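Local coordinates for protein putative isochorismatase (Burkholderia xenovorans, PDB 3OQP) that probably acts as a hydrolase of the isochorismatase family, related to the nicotinamidases, although its substrate is not established, at residues A[51-56]-A[72-77]. Numbering follows the deposited sequence.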
ATOM      1  N   VAL A  51       0.872   9.362 -22.182  1.00 10.61           N
ATOM      2  CA  VAL A  51      -0.306   8.987 -21.472  1.00 10.41           C
ATOM      3  C   VAL A  51      -0.535   7.498 -21.626  1.00 10.25           C
ATOM      4  O   VAL A  51      -0.613   6.947 -22.768  1.00 11.84           O
ATOM      5  CB  VAL A  51      -1.525   9.745 -22.024  1.00 11.30           C
ATOM      6  CG1 VAL A  51      -2.848   9.228 -21.360  1.00 13.29           C
ATOM      7  CG2 VAL A  51      -1.344  11.249 -21.789  1.00 12.06           C
ATOM      8  N   VAL A  52      -0.613   6.760 -20.519  1.00  9.83           N
ATOM      9  CA  VAL A  52      -0.784   5.291 -20.501  1.00 10.15           C
ATOM     10  C   VAL A  52      -2.120   4.967 -19.878  1.00  9.52           C
ATOM     11  O   VAL A  52      -2.395   5.452 -18.756  1.00 10.92           O
ATOM     12  CB  VAL A  52       0.309   4.623 -19.627  1.00 11.58           C
ATOM     13  CG1 VAL A  52       0.104   3.092 -19.577  1.00 14.29           C
ATOM     14  CG2 VAL A  52       1.709   5.026 -20.089  1.00 13.89           C
ATOM     15  N   ILE A  53      -2.993   4.268 -20.581  1.00  9.72           N
ATOM     16  CA  ILE A  53      -4.270   3.837 -20.076  1.00  9.95           C
ATOM     17  C   ILE A  53      -4.166   2.388 -19.593  1.00  9.45           C
ATOM     18  O   ILE A  53      -3.648   1.523 -20.285  1.00 10.75           O
ATOM     19  CB  ILE A  53      -5.331   3.916 -21.206  1.00 12.15           C
ATOM     20  CG1 ILE A  53      -5.472   5.335 -21.735  1.00 13.91           C
ATOM     21  CG2 ILE A  53      -6.689   3.329 -20.788  1.00 13.94           C
ATOM     22  CD1 ILE A  53      -5.748   6.370 -20.730  1.00 14.14           C
ATOM     23  N   VAL A  54      -4.735   2.123 -18.421  1.00  9.48           N
ATOM     24  CA  VAL A  54      -4.789   0.790 -17.810  1.00  9.90           C
ATOM     25  C   VAL A  54      -6.268   0.410 -17.715  1.00  9.34           C
ATOM     26  O   VAL A  54      -7.069   1.235 -17.225  1.00 10.44           O
ATOM     27  CB  VAL A  54      -4.147   0.770 -16.438  1.00 10.27           C
ATOM     28  CG1 VAL A  54      -4.196  -0.644 -15.835  1.00 11.15           C
ATOM     29  CG2 VAL A  54      -2.698   1.348 -16.517  1.00 10.92           C
ATOM     30  N   GLN A  55      -6.602  -0.822 -18.107  1.00  9.90           N
ATOM     31  CA  GLN A  55      -7.952  -1.347 -18.003  1.00 10.71           C
ATOM     32  C   GLN A  55      -7.883  -2.671 -17.246  1.00  9.89           C
ATOM     33  O   GLN A  55      -7.118  -3.575 -17.640  1.00 11.93           O
ATOM     34  CB  GLN A  55      -8.545  -1.499 -19.407  1.00 11.23           C
ATOM     35  CG  GLN A  55     -10.006  -1.903 -19.437  1.00 12.60           C
ATOM     36  CD  GLN A  55     -10.603  -1.902 -20.853  1.00 12.88           C
ATOM     37  OE1 GLN A  55      -9.885  -1.868 -21.851  1.00 15.38           O
ATOM     38  NE2 GLN A  55     -11.917  -1.794 -20.921  1.00 14.92           N
ATOM     39  N   ASN A  56      -8.752  -2.830 -16.257  1.00 10.57           N
ATOM     40  CA  ASN A  56      -8.772  -3.975 -15.372  1.00 10.55           C
ATOM     41  C   ASN A  56      -9.922  -4.910 -15.793  1.00 11.46           C
ATOM     42  O   ASN A  56     -11.065  -4.446 -15.890  1.00 12.93           O
ATOM     43  CB  ASN A  56      -8.964  -3.523 -13.926  1.00 11.67           C
ATOM     44  CG  ASN A  56      -8.946  -4.649 -12.941  1.00 14.54           C
ATOM     45  OD1 ASN A  56      -7.864  -5.046 -12.507  1.00 15.65           O
ATOM     46  ND2 ASN A  56     -10.143  -5.208 -12.589  1.00 16.43           N
ATOM     47  N   ALA A  72     -17.035  -2.911 -17.308  1.00 12.25           N
ATOM     48  CA  ALA A  72     -15.613  -3.024 -17.613  1.00 11.92           C
ATOM     49  C   ALA A  72     -15.122  -2.047 -18.662  1.00 11.22           C
ATOM     50  O   ALA A  72     -13.909  -1.886 -18.846  1.00 12.82           O
ATOM     51  CB  ALA A  72     -15.308  -4.450 -18.093  1.00 13.54           C
ATOM     52  N   GLU A  73     -16.020  -1.412 -19.386  1.00 10.72           N
ATOM     53  CA  GLU A  73     -15.585  -0.500 -20.407  0.60 11.13           C
ATOM     54  C   GLU A  73     -14.988   0.765 -19.778  1.00 10.62           C
ATOM     55  O   GLU A  73     -15.375   1.226 -18.696  1.00 12.21           O
ATOM     56  CB  GLU A  73     -16.706  -0.164 -21.386  0.60 11.76           C
ATOM     57  CG  GLU A  73     -17.163  -1.416 -22.175  0.60 14.61           C
ATOM     58  CD  GLU A  73     -16.031  -1.959 -23.048  0.60 17.71           C
ATOM     59  OE1 GLU A  73     -15.619  -1.246 -23.967  0.60 20.08           O
ATOM     60  OE2 GLU A  73     -15.532  -3.065 -22.793  0.60 24.62           O
ATOM     61  N   LEU A  74     -14.032   1.311 -20.495  1.00 11.82           N
ATOM     62  CA  LEU A  74     -13.431   2.578 -20.133  1.00 12.62           C
ATOM     63  C   LEU A  74     -14.499   3.659 -20.228  1.00 13.47           C
ATOM     64  O   LEU A  74     -15.337   3.667 -21.120  1.00 15.23           O
ATOM     65  CB  LEU A  74     -12.292   2.894 -21.104  1.00 13.54           C
ATOM     66  CG  LEU A  74     -11.073   2.008 -21.033  1.00 14.08           C
ATOM     67  CD1 LEU A  74     -10.148   2.210 -22.188  1.00 15.09           C
ATOM     68  CD2 LEU A  74     -10.306   2.297 -19.727  1.00 15.28           C
ATOM     69  N   HIS A  75     -14.469   4.555 -19.253  1.00 12.52           N
ATOM     70  CA  HIS A  75     -15.403   5.676 -19.194  1.00 11.29           C
ATOM     71  C   HIS A  75     -15.164   6.582 -20.387  1.00 12.40           C
ATOM     72  O   HIS A  75     -14.040   6.707 -20.838  1.00 12.84           O
ATOM     73  CB  HIS A  75     -15.222   6.438 -17.919  1.00 11.48           C
ATOM     74  CG  HIS A  75     -16.245   7.487 -17.690  1.00 13.46           C
ATOM     75  ND1 HIS A  75     -16.120   8.762 -18.201  1.00 13.00           N
ATOM     76  CD2 HIS A  75     -17.420   7.449 -17.023  1.00 14.05           C
ATOM     77  CE1 HIS A  75     -17.159   9.484 -17.800  1.00 15.54           C
ATOM     78  NE2 HIS A  75     -17.988   8.698 -17.129  1.00 14.97           N
ATOM     79  N   PRO A  76     -16.218   7.222 -20.928  1.00 13.35           N
ATOM     80  CA  PRO A  76     -16.011   8.191 -21.997  1.00 14.94           C
ATOM     81  C   PRO A  76     -14.899   9.250 -21.840  1.00 14.60           C
ATOM     82  O   PRO A  76     -14.313   9.649 -22.825  1.00 15.75           O
ATOM     83  CB  PRO A  76     -17.394   8.877 -22.098  1.00 17.07           C
ATOM     84  CG  PRO A  76     -18.343   7.791 -21.751  1.00 16.60           C
ATOM     85  CD  PRO A  76     -17.659   7.041 -20.632  1.00 15.20           C
ATOM     86  N   VAL A  77     -14.533   9.639 -20.618  0.50 14.22           N
ATOM     87  CA  VAL A  77     -13.392  10.549 -20.424  0.50 12.90           C
ATOM     88  C   VAL A  77     -12.092   9.999 -21.011  0.50 12.82           C
ATOM     89  O   VAL A  77     -11.273  10.729 -21.568  0.50 11.32           O
ATOM     90  CB  VAL A  77     -13.143  10.898 -18.908  0.50 13.67           C
ATOM     91  CG1 VAL A  77     -11.720  11.334 -18.683  0.50 14.93           C
ATOM     92  CG2 VAL A  77     -14.066  11.982 -18.447  0.50 14.83           C
TER
HETATM   93  O   HOH W   1     -13.464   0.147 -23.202  1.00 21.07           O
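In the beta-alpha-beta unit of strand 51-56, helix 76-79 and strand 85-89, the loop leading into the short helix packs on the strand chiefly through Gln55 and Leu74. Gln55, with CG anti to the backbone N (chi1 -174°) and the chain extended beyond, reaches from the strand to the loop. Its NE2 donates to Ala72 O at 2.9 Å in a nearly straight bond (164° at the hydrogen). The acceptor lies in the amide plane, whereas NE2 sits above the plane of the Ala72 carbonyl. That oxygen is gripped twice, since Gln15 NE2 also donates to it, while Gln55 OE1 is bonded to Tyr86 OH on strand 85-89; with both ends engaged, the flip of the amide is fixed. One water joins the loop to the glutamine: it accepts from Leu74 N at 3.0 Å, donates to Glu73 OE1 at 2.7 Å, and takes a weak, long bond from Gln55 NE2. Leu74 crosses the glutamine obliquely, its CG 3.9 Å from Gln55 CD, and brings both methyls onto Ile53, where CD1 lies 3.9 Å from Ile53 CG2. That methyl is anti to the backbone N of Ile53, whose side chain also meets Met41 of helix 30-47. One residue on, His75 N-caps the helix: ND1 accepts from Val77 N at 3.0 Å, and Pro76 CD lies over one face of its ring, offset toward the ring's margin. Such a crossover, packed on a parallel sheet of strand order 3-2-1-4-5-6, belongs to the three-layer alpha/beta fold of isochorismatase-like hydrolases.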